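Local coordinates for Glyco_hydro_cc domain-containing protein (Blastomyces gilchristii, PDB 6UB0), which hydrolyses beta-1,3-glucans, probably as a curdlan-specific exo-glucanase, and holds the disaccharide laminaribiose in its substrate cleft, at residues 1-5 and 197-203; 14-18 and 211-215; 41-47 and 67-73; 107-111 and 122-126; 183-187 and 221-226. One frame throughout, in Å; residues are numbered along the deposited sequence.

Interaction 1 of 5, residues 1-5 and 197-203; sequences GSGKR and LDSNAGV
Lys4 reaches across to the end of helix 183-199 with its chain extended beyond CG, a shape that carries the ammonium to the carbonyls of the last turn. There NZ donates to the backbone: to Leu197 O at 2.7 Å, to Val203 O at 2.8 Å and, weakly, to Asp198 O. The first two carbonyls are met in their own planes. Lysine suits the place, since a long flexible arm can deliver a positive charge to the carbonyl-rich C-terminal end of a helix.

The charged pair is Arg5 with Asp198. Arg5 NH2 meets the syn lone pair of Asp198 OD2 at 3.0 Å, and the guanidinium and carboxylate are nearly coplanar, although a single, bent N-H joins them (138°). Tyr206 OH bonds both Arg5 NE and Asp198 OD1, and Arg5 NH1 donates to Tyr227 O.

Ser2 adds a hydroxyl bond. Its OG donates to Asp198 OD1 at 2.8 Å from above the carboxylate plane and also accepts from Lys4 N, forming an ST turn. A water bridges Ser2 N and Asp198 OD2.

The arrangement belongs to the closure of a TIM barrel, where the lead-in to strand 5-8 meets the turn before strand 203-208.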
# COMPACT_ATOMS: atom_id res chain seq x y z
N GLY A 1 17.15 -7.78 -1.81
CA GLY A 1 16.18 -8.92 -1.76
C GLY A 1 15.38 -9.00 -3.04
O GLY A 1 15.98 -8.84 -4.11
N SER A 2 14.05 -9.18 -2.95
CA SER A 2 13.12 -9.22 -4.11
C SER A 2 12.97 -7.83 -4.75
O SER A 2 12.42 -7.75 -5.90
CB SER A 2 11.78 -9.68 -3.64
OG SER A 2 11.24 -8.71 -2.72
N GLY A 3 13.29 -6.77 -4.00
CA GLY A 3 13.09 -5.37 -4.41
C GLY A 3 11.64 -4.94 -4.27
O GLY A 3 11.35 -3.78 -4.76
N LYS A 4 10.79 -5.78 -3.65
CA LYS A 4 9.33 -5.54 -3.40
C LYS A 4 9.06 -4.91 -2.02
O LYS A 4 7.96 -4.31 -1.87
CB LYS A 4 8.46 -6.80 -3.45
CG LYS A 4 8.61 -7.72 -4.65
CD LYS A 4 7.65 -8.88 -4.53
CE LYS A 4 7.74 -9.90 -5.64
NZ LYS A 4 6.70 -10.96 -5.45
N ARG A 5 9.96 -5.03 -1.05
CA ARG A 5 9.67 -4.67 0.36
C ARG A 5 9.73 -3.16 0.62
O ARG A 5 10.80 -2.55 0.30
CB ARG A 5 10.72 -5.35 1.23
CG ARG A 5 10.32 -5.40 2.69
CD ARG A 5 11.07 -6.45 3.52
NE ARG A 5 10.97 -7.81 2.99
CZ ARG A 5 11.68 -8.87 3.45
NH1 ARG A 5 12.52 -8.71 4.46
NH2 ARG A 5 11.58 -10.06 2.88
N LEU A 197 5.12 -13.69 -0.24
CA LEU A 197 4.93 -12.38 -0.92
C LEU A 197 6.07 -12.22 -1.92
O LEU A 197 5.80 -11.78 -3.06
CB LEU A 197 4.85 -11.26 0.12
CG LEU A 197 3.60 -11.30 1.00
CD1 LEU A 197 3.77 -10.51 2.29
CD2 LEU A 197 2.39 -10.78 0.23
N ASP A 198 7.31 -12.55 -1.54
CA ASP A 198 8.51 -12.26 -2.38
C ASP A 198 8.48 -13.09 -3.70
O ASP A 198 8.94 -12.59 -4.76
CB ASP A 198 9.77 -12.52 -1.55
CG ASP A 198 10.10 -11.32 -0.68
OD1 ASP A 198 9.58 -10.20 -1.00
OD2 ASP A 198 10.84 -11.50 0.31
N SER A 199 7.93 -14.30 -3.67
CA SER A 199 7.89 -15.18 -4.87
C SER A 199 6.53 -15.08 -5.57
O SER A 199 6.47 -15.44 -6.78
CB SER A 199 8.24 -16.58 -4.50
OG SER A 199 7.53 -16.92 -3.32
N ASN A 200 5.48 -14.58 -4.88
CA ASN A 200 4.13 -14.43 -5.48
C ASN A 200 4.22 -13.26 -6.46
O ASN A 200 4.22 -12.11 -6.03
CB ASN A 200 3.01 -14.36 -4.43
CG ASN A 200 1.65 -14.18 -5.08
OD1 ASN A 200 1.58 -13.84 -6.26
ND2 ASN A 200 0.57 -14.39 -4.34
N ALA A 201 4.38 -13.58 -7.74
CA ALA A 201 4.46 -12.64 -8.89
C ALA A 201 3.17 -11.82 -9.05
O ALA A 201 3.17 -10.87 -9.86
CB ALA A 201 4.73 -13.44 -10.12
N GLY A 202 2.09 -12.16 -8.35
CA GLY A 202 0.87 -11.32 -8.30
C GLY A 202 1.09 -10.10 -7.42
O GLY A 202 0.27 -9.13 -7.53
N VAL A 203 2.13 -10.14 -6.57
CA VAL A 203 2.47 -9.05 -5.59
C VAL A 203 3.74 -8.32 -6.05
O VAL A 203 4.84 -8.88 -5.85
CB VAL A 203 2.63 -9.60 -4.17
CG1 VAL A 203 3.13 -8.54 -3.20
CG2 VAL A 203 1.34 -10.22 -3.69
O HOH W 1 13.02 -9.28 -0.46

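Interaction 2 of 5, residues 14-18 and 211-215; sequences LLTAF and VDNLV
Phe18 and Leu14, from a short 3-10 turn, interlock with Val211 and Val215 in a contact that is almost wholly apolar. The aromatic part centres on Phe18. Its CE2 lies 3.6 Å from Val215 CG2 and 4.0 Å from Val211 CG1, both oblique to the ring, while Leu214 CB comes at the ring edge, in plane, 3.9 Å from CZ. A flat, large side chain can touch three residues of the short helical turn and the start of the strand after it.

Among the aliphatic pairs, Leu14 CB packs on Val211 CG1 at 3.8 Å, and Leu15 CD2 reaches Val211 CG2 at 4.0 Å. With CG1 anti to its backbone N, Val211 spreads its two methyls between Leu14 and Leu15. Ala17, a single methyl, meets Val215 CG2.

The polar exception is Asp212, whose OD2 lies 3.6 Å from Leu14 CD1, a van der Waals contact. Its carboxylate is instead bound by the backbone N-H groups of Asn10 and Asn11, and Asn10 belongs to the glycan pocket.

Around the contact, Leu7 of strand 5-8 touches Leu15, Phe18 and Val211, Leu220 of strand 219-220 lies against Ala17, Phe18 and Val215, and helix 222-229 packs on Leu214.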
# COMPACT_ATOMS: atom_id res chain seq x y z
N LEU A 14 12.73 7.57 11.51
CA LEU A 14 12.90 6.14 11.91
C LEU A 14 13.32 5.22 10.75
O LEU A 14 13.70 4.05 11.03
CB LEU A 14 11.61 5.63 12.53
CG LEU A 14 10.91 6.62 13.45
CD1 LEU A 14 9.57 6.06 13.89
CD2 LEU A 14 11.77 6.95 14.65
N LEU A 15 13.32 5.69 9.51
CA LEU A 15 13.73 4.88 8.34
C LEU A 15 15.23 4.54 8.45
O LEU A 15 15.63 3.51 7.95
CB LEU A 15 13.39 5.63 7.06
CG LEU A 15 11.91 5.98 6.90
CD1 LEU A 15 11.69 6.92 5.74
CD2 LEU A 15 11.06 4.76 6.75
N THR A 16 16.04 5.36 9.13
CA THR A 16 17.48 5.06 9.35
C THR A 16 17.65 3.67 10.02
O THR A 16 18.56 2.95 9.63
CB THR A 16 18.18 6.20 10.08
OG1 THR A 16 18.43 7.16 9.06
CG2 THR A 16 19.48 5.78 10.74
N ALA A 17 16.77 3.27 10.93
CA ALA A 17 16.89 1.99 11.65
C ALA A 17 16.86 0.83 10.65
O ALA A 17 17.35 -0.23 11.00
CB ALA A 17 15.82 1.85 12.70
N PHE A 18 16.37 1.05 9.44
CA PHE A 18 16.21 0.01 8.39
C PHE A 18 17.29 0.14 7.31
O PHE A 18 17.23 -0.65 6.35
CB PHE A 18 14.80 0.10 7.79
CG PHE A 18 13.76 -0.31 8.79
CD1 PHE A 18 13.49 -1.66 8.98
CD2 PHE A 18 13.07 0.62 9.56
CE1 PHE A 18 12.56 -2.08 9.91
CE2 PHE A 18 12.15 0.21 10.50
CZ PHE A 18 11.89 -1.14 10.68
N VAL A 211 6.49 1.00 10.09
CA VAL A 211 7.84 1.38 10.61
C VAL A 211 7.70 1.90 12.05
O VAL A 211 8.41 1.44 12.96
CB VAL A 211 8.48 2.43 9.68
CG1 VAL A 211 9.58 3.22 10.40
CG2 VAL A 211 8.95 1.78 8.39
N ASP A 212 6.78 2.83 12.29
CA ASP A 212 6.75 3.55 13.58
C ASP A 212 6.41 2.57 14.70
O ASP A 212 6.66 2.94 15.84
CB ASP A 212 5.80 4.75 13.60
CG ASP A 212 6.17 5.76 12.54
OD1 ASP A 212 6.40 5.32 11.40
OD2 ASP A 212 6.24 6.99 12.85
N ASN A 213 5.79 1.43 14.40
CA ASN A 213 5.47 0.44 15.47
C ASN A 213 6.62 -0.57 15.56
O ASN A 213 6.62 -1.32 16.52
CB ASN A 213 4.16 -0.31 15.26
CG ASN A 213 2.91 0.53 15.48
OD1 ASN A 213 2.96 1.67 15.92
ND2 ASN A 213 1.76 -0.04 15.21
N LEU A 214 7.50 -0.64 14.54
CA LEU A 214 8.58 -1.65 14.43
C LEU A 214 9.87 -1.14 15.07
O LEU A 214 10.82 -1.92 15.15
CB LEU A 214 8.82 -1.96 12.95
CG LEU A 214 7.73 -2.78 12.26
CD1 LEU A 214 8.05 -2.91 10.76
CD2 LEU A 214 7.60 -4.15 12.90
N VAL A 215 9.89 0.15 15.41
CA VAL A 215 10.98 0.89 16.13
C VAL A 215 10.39 1.45 17.43
O VAL A 215 9.22 1.89 17.40
CB VAL A 215 11.48 1.99 15.19
CG1 VAL A 215 12.47 2.94 15.84
CG2 VAL A 215 12.05 1.38 13.92

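Interaction 3 of 5, residues 41-47 and 67-73; sequences EYVPMLW and SKNLLAF. With BGC (beta-D-glucopyranose), chain B.
Met45 and Leu71 form the single backbone bridge between segments 41-47 and 67-73, which run parallel within 22°: Pro44 O accepts from Leu71 N at 2.9 Å and Leu71 O accepts from Leu46 N at 2.7 Å. With helix 52-64 lying between them in sequence, this is a beta-alpha-beta connection of the TIM barrel. Pro44 suits its place, since it pairs through its carbonyl and needs no N-H here; its CD rests 3.5 Å from Asn69 O, a buried oxygen without a polar partner in the model.

Glu41 reaches Asn69 through an extended chain whose CG is anti to the backbone N (chi1 178°). Its OE2 uses the syn lone pair to accept from Asn69 ND2 at 2.8 Å, carboxylate and amide being nearly coplanar, and takes a weak bond from Lys68 N. Arg205 forms a salt bridge with OE1. Ser67 OG donates to Tyr42 O.

Among the apolar residues, Val43 CG1 touches Leu71 CG, Pro44 CG touches Leu70 CD2, and Leu46 lies alongside Phe73 with CD2 3.7 Å from CE1.

Trp47 turns away to the glycan pocket, where its NE1 donates in the indole plane to O2 of the bound beta-D-glucopyranose at 3.0 Å.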
# COMPACT_ATOMS: atom_id res chain seq x y z
N GLU A 41 12.56 4.80 -3.14
CA GLU A 41 11.56 5.52 -3.95
C GLU A 41 10.43 5.86 -2.99
O GLU A 41 9.83 4.94 -2.50
CB GLU A 41 11.02 4.66 -5.09
CG GLU A 41 9.96 5.39 -5.90
CD GLU A 41 9.23 4.51 -6.89
OE1 GLU A 41 9.89 3.59 -7.42
OE2 GLU A 41 8.02 4.76 -7.14
N TYR A 42 10.23 7.14 -2.73
CA TYR A 42 9.00 7.62 -2.05
C TYR A 42 7.84 7.54 -3.05
O TYR A 42 7.96 7.89 -4.26
CB TYR A 42 9.17 9.05 -1.54
CG TYR A 42 7.89 9.65 -1.04
CD1 TYR A 42 7.32 9.16 0.13
CD2 TYR A 42 7.23 10.63 -1.75
CE1 TYR A 42 6.15 9.69 0.61
CE2 TYR A 42 6.05 11.17 -1.27
CZ TYR A 42 5.50 10.65 -0.10
OH TYR A 42 4.33 11.12 0.40
N VAL A 43 6.68 7.10 -2.55
CA VAL A 43 5.46 7.02 -3.39
C VAL A 43 4.42 7.95 -2.79
O VAL A 43 3.88 7.70 -1.72
CB VAL A 43 4.93 5.57 -3.49
CG1 VAL A 43 3.70 5.53 -4.36
CG2 VAL A 43 6.01 4.65 -4.01
N PRO A 44 4.07 9.06 -3.48
CA PRO A 44 3.00 9.93 -2.99
C PRO A 44 1.65 9.22 -2.96
O PRO A 44 1.43 8.34 -3.79
CB PRO A 44 3.01 11.09 -4.00
CG PRO A 44 4.38 11.03 -4.60
CD PRO A 44 4.72 9.55 -4.68
N MET A 45 0.83 9.59 -1.96
CA MET A 45 -0.58 9.12 -1.85
C MET A 45 -1.56 10.29 -1.89
O MET A 45 -1.43 11.24 -1.14
CB MET A 45 -0.78 8.26 -0.61
CG MET A 45 -2.27 8.01 -0.35
SD MET A 45 -2.58 6.99 1.10
CE MET A 45 -2.42 5.34 0.43
N LEU A 46 -2.56 10.15 -2.77
CA LEU A 46 -3.86 10.87 -2.68
C LEU A 46 -4.77 10.11 -1.71
O LEU A 46 -5.34 9.14 -2.10
CB LEU A 46 -4.48 10.96 -4.07
CG LEU A 46 -5.78 11.76 -4.12
CD1 LEU A 46 -5.62 13.03 -3.31
CD2 LEU A 46 -6.21 12.06 -5.57
N TRP A 47 -4.82 10.53 -0.46
CA TRP A 47 -5.42 9.77 0.67
C TRP A 47 -6.94 9.71 0.51
O TRP A 47 -7.53 8.70 0.89
CB TRP A 47 -5.02 10.47 1.96
CG TRP A 47 -5.47 9.75 3.19
CD1 TRP A 47 -4.78 8.82 3.90
CD2 TRP A 47 -6.76 9.87 3.81
NE1 TRP A 47 -5.51 8.42 4.98
CE2 TRP A 47 -6.75 9.01 4.92
CE3 TRP A 47 -7.91 10.65 3.56
CZ2 TRP A 47 -7.85 8.92 5.78
CZ3 TRP A 47 -9.00 10.53 4.40
CH2 TRP A 47 -8.96 9.68 5.50
N SER A 67 9.75 10.05 -8.71
CA SER A 67 8.78 9.04 -8.20
C SER A 67 8.13 8.38 -9.41
O SER A 67 7.70 9.11 -10.32
CB SER A 67 7.77 9.69 -7.29
OG SER A 67 8.37 10.11 -6.06
N LYS A 68 8.17 7.05 -9.47
CA LYS A 68 7.66 6.28 -10.63
C LYS A 68 6.18 5.96 -10.43
O LYS A 68 5.56 5.40 -11.33
CB LYS A 68 8.52 5.03 -10.79
CG LYS A 68 10.01 5.36 -10.92
CD LYS A 68 10.94 4.20 -10.71
CE LYS A 68 11.33 3.52 -12.01
NZ LYS A 68 12.72 3.01 -11.93
N ASN A 69 5.65 6.20 -9.24
CA ASN A 69 4.38 5.56 -8.82
C ASN A 69 3.56 6.55 -8.01
O ASN A 69 4.13 7.36 -7.31
CB ASN A 69 4.60 4.30 -7.98
CG ASN A 69 5.21 3.14 -8.73
OD1 ASN A 69 4.54 2.52 -9.52
ND2 ASN A 69 6.50 2.88 -8.54
N LEU A 70 2.24 6.45 -8.11
CA LEU A 70 1.33 7.27 -7.29
C LEU A 70 0.25 6.35 -6.72
O LEU A 70 -0.29 5.53 -7.50
CB LEU A 70 0.66 8.35 -8.11
CG LEU A 70 1.58 9.38 -8.77
CD1 LEU A 70 0.78 10.25 -9.72
CD2 LEU A 70 2.28 10.22 -7.72
N LEU A 71 -0.14 6.59 -5.48
CA LEU A 71 -1.23 5.79 -4.82
C LEU A 71 -2.50 6.64 -4.64
O LEU A 71 -2.40 7.84 -4.25
CB LEU A 71 -0.82 5.29 -3.43
CG LEU A 71 0.27 4.25 -3.40
CD1 LEU A 71 0.97 4.27 -2.05
CD2 LEU A 71 -0.22 2.85 -3.75
N ALA A 72 -3.65 5.99 -4.73
CA ALA A 72 -4.95 6.65 -4.55
C ALA A 72 -5.46 6.42 -3.12
O ALA A 72 -4.67 6.00 -2.27
CB ALA A 72 -5.92 6.14 -5.58
N PHE A 73 -6.77 6.62 -2.91
CA PHE A 73 -7.39 6.87 -1.59
C PHE A 73 -7.11 5.70 -0.63
O PHE A 73 -7.01 4.53 -1.01
CB PHE A 73 -8.88 7.15 -1.79
CG PHE A 73 -9.16 7.84 -3.12
CD1 PHE A 73 -8.66 9.10 -3.39
CD2 PHE A 73 -9.92 7.20 -4.11
CE1 PHE A 73 -8.90 9.75 -4.61
CE2 PHE A 73 -10.17 7.85 -5.33
CZ PHE A 73 -9.64 9.10 -5.58
C2 BGC B . -4.15 6.71 8.61
C3 BGC B . -2.94 7.51 8.23
C4 BGC B . -1.86 7.15 9.23
C5 BGC B . -1.65 5.62 9.26
C6 BGC B . -0.67 5.00 10.27
C1 BGC B . -3.89 5.23 8.71
O2 BGC B . -5.10 6.95 7.56
O3 BGC B . -3.20 8.93 8.08
O4 BGC B . -0.74 7.92 8.79
O5 BGC B . -2.83 4.91 9.62
O6 BGC B . -1.00 5.55 11.57
O HOH W 2 11.34 9.17 -4.91

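Interaction 4 of 5, residues 107-111 and 122-126; sequences GSPAV and WMQGF
Met123 curls back toward Ser108, Pro109 and Val111 because its chain bends twice, at chi2 (61°) and chi3 (86°). The bends bring the terminal methyl against the strand: CE lies 3.7 Å from Val111 CG2, 3.3 Å from Ser108 OG and 3.1 Å from Pro109 O, the last a tight approach. Methionine suits this place because its unbranched, flexible chain can fold its end against these groups, while Pro109 meets two aromatic rings.

The rings are those of Trp122 and Phe126, one helical turn apart and each with CG anti to the backbone N. Pro109 CG sits over one face of the Phe126 ring, 4.1 Å from the centroid and 23° off the normal, a CH-pi contact, while its CB meets Trp122 CH2 at 3.9 Å. Val111 CG1 presses obliquely on Trp122 CE3 at 3.4 Å. Rigid proline and branched valine offer firm hydrocarbon surfaces.

Segments 107-111 and 122-126 run nearly antiparallel, as in the first half of a beta-alpha-beta unit. The polar groups find bonds outside the contact: Ser108 OG accepts from Ala140 N, and Trp122 NE1 donates to Met84 O. Dispersion and CH-pi attraction, with burial of apolar surface, therefore carry the joint between strand and helix.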
# COMPACT_ATOMS: atom_id res chain seq x y z
N GLY A 107 -1.79 3.45 -8.68
CA GLY A 107 -2.27 2.41 -7.79
C GLY A 107 -3.69 2.68 -7.37
O GLY A 107 -4.03 3.82 -7.11
N SER A 108 -4.54 1.67 -7.38
CA SER A 108 -5.95 1.85 -7.01
C SER A 108 -6.09 2.41 -5.59
O SER A 108 -5.17 2.39 -4.77
CB SER A 108 -6.66 0.55 -7.08
OG SER A 108 -6.45 -0.13 -5.88
N PRO A 109 -7.29 2.90 -5.23
CA PRO A 109 -7.59 3.10 -3.81
C PRO A 109 -7.30 1.75 -3.14
O PRO A 109 -7.51 0.67 -3.72
CB PRO A 109 -9.06 3.49 -3.80
CG PRO A 109 -9.31 3.96 -5.22
CD PRO A 109 -8.51 3.00 -6.06
N ALA A 110 -6.85 1.82 -1.89
CA ALA A 110 -6.42 0.65 -1.10
C ALA A 110 -7.57 0.22 -0.17
O ALA A 110 -8.00 1.06 0.63
CB ALA A 110 -5.22 0.98 -0.23
N VAL A 111 -8.14 -0.94 -0.40
CA VAL A 111 -9.27 -1.40 0.46
C VAL A 111 -8.75 -2.18 1.67
O VAL A 111 -7.76 -2.86 1.58
CB VAL A 111 -10.32 -2.16 -0.35
CG1 VAL A 111 -10.98 -1.16 -1.27
CG2 VAL A 111 -9.73 -3.32 -1.12
N TRP A 122 -15.97 -3.63 -2.41
CA TRP A 122 -15.84 -2.19 -2.73
C TRP A 122 -14.93 -2.06 -3.95
O TRP A 122 -15.26 -1.26 -4.88
CB TRP A 122 -15.35 -1.39 -1.53
CG TRP A 122 -15.37 0.09 -1.77
CD1 TRP A 122 -16.22 1.03 -1.27
CD2 TRP A 122 -14.39 0.82 -2.52
NE1 TRP A 122 -15.90 2.28 -1.72
CE2 TRP A 122 -14.77 2.18 -2.50
CE3 TRP A 122 -13.27 0.44 -3.26
CZ2 TRP A 122 -14.03 3.17 -3.15
CZ3 TRP A 122 -12.58 1.40 -3.95
CH2 TRP A 122 -12.93 2.74 -3.86
N MET A 123 -13.82 -2.80 -3.98
CA MET A 123 -12.92 -2.74 -5.16
C MET A 123 -13.73 -3.09 -6.41
O MET A 123 -13.61 -2.37 -7.42
CB MET A 123 -11.71 -3.68 -5.06
CG MET A 123 -10.59 -3.28 -5.99
SD MET A 123 -9.89 -1.64 -5.68
CE MET A 123 -8.68 -2.07 -4.41
N GLN A 124 -14.56 -4.13 -6.36
CA GLN A 124 -15.26 -4.55 -7.60
C GLN A 124 -16.29 -3.47 -8.02
O GLN A 124 -16.36 -3.13 -9.23
CB GLN A 124 -15.87 -5.92 -7.47
CG GLN A 124 -16.32 -6.40 -8.85
CD GLN A 124 -16.79 -7.81 -8.84
OE1 GLN A 124 -16.02 -8.75 -8.67
NE2 GLN A 124 -18.08 -7.97 -9.08
N GLY A 125 -16.98 -2.89 -7.04
CA GLY A 125 -17.93 -1.76 -7.23
C GLY A 125 -17.22 -0.56 -7.82
O GLY A 125 -17.70 0.05 -8.80
N PHE A 126 -16.08 -0.21 -7.26
CA PHE A 126 -15.19 0.79 -7.85
C PHE A 126 -14.73 0.36 -9.26
O PHE A 126 -14.76 1.20 -10.19
CB PHE A 126 -14.01 1.00 -6.91
CG PHE A 126 -12.91 1.81 -7.52
CD1 PHE A 126 -13.01 3.18 -7.56
CD2 PHE A 126 -11.77 1.20 -8.03
CE1 PHE A 126 -12.01 3.95 -8.11
CE2 PHE A 126 -10.77 1.96 -8.57
CZ PHE A 126 -10.87 3.34 -8.60

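Interaction 5 of 5, residues 183-187 and 221-226; sequences EEAQV and TSVGKA
Glu183, in the first turn of its helix, faces the start of helix 222-229 and supplies the polar link of the contact. Its chain bends at chi2 (-143°), carrying the carboxylate over to Ser222, whose OG donates to Glu183 OE1 at 3.0 Å from above the carboxylate plane. The other oxygen, OE2, lies 3.8 Å from Thr221 CB. An acidic group suits this place, since the positive end of the neighbouring helix dipole would probably favour its charge. One turn later, Gln186 crosses Val223 at about a right angle. Its OE1 lies 3.6 Å from Val223 CG2, and its CB also rests on the valine methyls, while NE2 donates to Gly181 O. The long amide side chain can thus cover valine with its stem and still use its polar end. Val187 follows, with CG1 4.1 Å from Ala226 CB and CG2 3.8 Å from Ser222 OG; small partners let the branched residue settle between the helices.

Across the contact, Thr221 is the N-cap. Its OG1 accepts from Gly224 N at 3.2 Å in a nearly straight bond (173°) and weakly from Val223 N, and is also hydrogen-bonded to Leu214 O. The axes of segments 183-187 and 222-226 are 13° apart and approach to 9.2 Å, a nearly parallel pair typical of adjacent helices on the outside of a TIM barrel.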
# COMPACT_ATOMS: atom_id res chain seq x y z
N GLU A 183 5.36 -10.11 20.39
CA GLU A 183 6.52 -10.00 19.47
C GLU A 183 6.75 -11.33 18.74
O GLU A 183 6.99 -11.32 17.51
CB GLU A 183 7.79 -9.57 20.22
CG GLU A 183 7.72 -8.18 20.81
CD GLU A 183 9.03 -7.40 20.74
OE1 GLU A 183 10.11 -8.04 20.67
OE2 GLU A 183 8.96 -6.16 20.74
N GLU A 184 6.72 -12.46 19.45
CA GLU A 184 7.07 -13.76 18.82
C GLU A 184 6.03 -14.12 17.75
O GLU A 184 6.43 -14.62 16.66
CB GLU A 184 7.22 -14.88 19.86
CG GLU A 184 7.83 -16.14 19.26
CD GLU A 184 9.35 -16.16 19.21
OE1 GLU A 184 9.94 -15.40 18.42
OE2 GLU A 184 9.94 -16.96 19.97
N ALA A 185 4.74 -13.85 18.06
CA ALA A 185 3.53 -14.12 17.24
C ALA A 185 3.56 -13.33 15.85
O ALA A 185 3.47 -13.97 14.83
CB ALA A 185 2.30 -13.69 18.03
N GLN A 186 4.15 -12.10 16.08
CA GLN A 186 4.40 -11.19 14.91
C GLN A 186 5.59 -11.69 14.08
O GLN A 186 5.47 -11.81 12.84
CB GLN A 186 4.58 -9.76 15.42
CG GLN A 186 3.37 -9.25 16.17
CD GLN A 186 3.51 -7.82 16.63
OE1 GLN A 186 4.23 -7.03 16.05
NE2 GLN A 186 2.82 -7.49 17.71
N VAL A 187 6.70 -12.06 14.72
CA VAL A 187 7.87 -12.57 13.96
C VAL A 187 7.40 -13.73 13.02
O VAL A 187 7.76 -13.79 11.81
CB VAL A 187 9.06 -12.91 14.88
CG1 VAL A 187 10.19 -13.59 14.13
CG2 VAL A 187 9.58 -11.68 15.61
N THR A 221 12.63 -2.84 17.33
CA THR A 221 12.09 -3.97 18.12
C THR A 221 12.54 -5.28 17.47
O THR A 221 13.18 -5.23 16.42
CB THR A 221 10.56 -3.87 18.21
OG1 THR A 221 10.05 -4.40 16.98
CG2 THR A 221 10.09 -2.45 18.44
N SER A 222 12.16 -6.44 18.02
CA SER A 222 12.53 -7.76 17.44
C SER A 222 11.72 -8.03 16.18
O SER A 222 12.18 -8.79 15.27
CB SER A 222 12.36 -8.88 18.43
OG SER A 222 11.09 -9.48 18.27
N VAL A 223 10.53 -7.43 16.11
CA VAL A 223 9.70 -7.49 14.88
C VAL A 223 10.40 -6.71 13.76
O VAL A 223 10.42 -7.21 12.63
CB VAL A 223 8.27 -7.00 15.17
CG1 VAL A 223 7.33 -7.32 14.01
CG2 VAL A 223 7.75 -7.59 16.48
N GLY A 224 10.92 -5.53 14.08
CA GLY A 224 11.76 -4.68 13.20
C GLY A 224 12.89 -5.45 12.54
O GLY A 224 13.06 -5.37 11.29
N LYS A 225 13.70 -6.14 13.34
CA LYS A 225 14.85 -6.96 12.84
C LYS A 225 14.39 -8.02 11.85
O LYS A 225 15.08 -8.23 10.85
CB LYS A 225 15.51 -7.72 13.98
CG LYS A 225 16.45 -6.92 14.87
CD LYS A 225 16.80 -7.69 16.13
CE LYS A 225 17.95 -7.08 16.91
NZ LYS A 225 18.67 -8.10 17.72
N ALA A 226 13.30 -8.72 12.15
CA ALA A 226 12.75 -9.78 11.28
C ALA A 226 12.38 -9.17 9.91
O ALA A 226 12.65 -9.80 8.85
CB ALA A 226 11.55 -10.40 11.93

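Overall arrangement
From the N terminus, interaction 1 joins the chain's first residues to the end of helix 183-199, closing a loop of 191 residues. Interaction 2 does likewise for the loop after strand 5-8 and helix 211-214, and crosses interaction 1. Nested inside both, in series, interaction 3 joins strand 41-42 and the residues after it to strand 69-71, and interaction 4 joins strand 105-111 to helix 119-130; they touch through Leu70 O to Gly107 N and Phe73 O to Ala110 N. Interaction 5 crosses interactions 1 and 2, sharing helix 183-199 with the former and touching the latter through Leu214. Interactions 1 and 2 thus tie the chain's start to its late elements, while interaction 5 pairs two late helices.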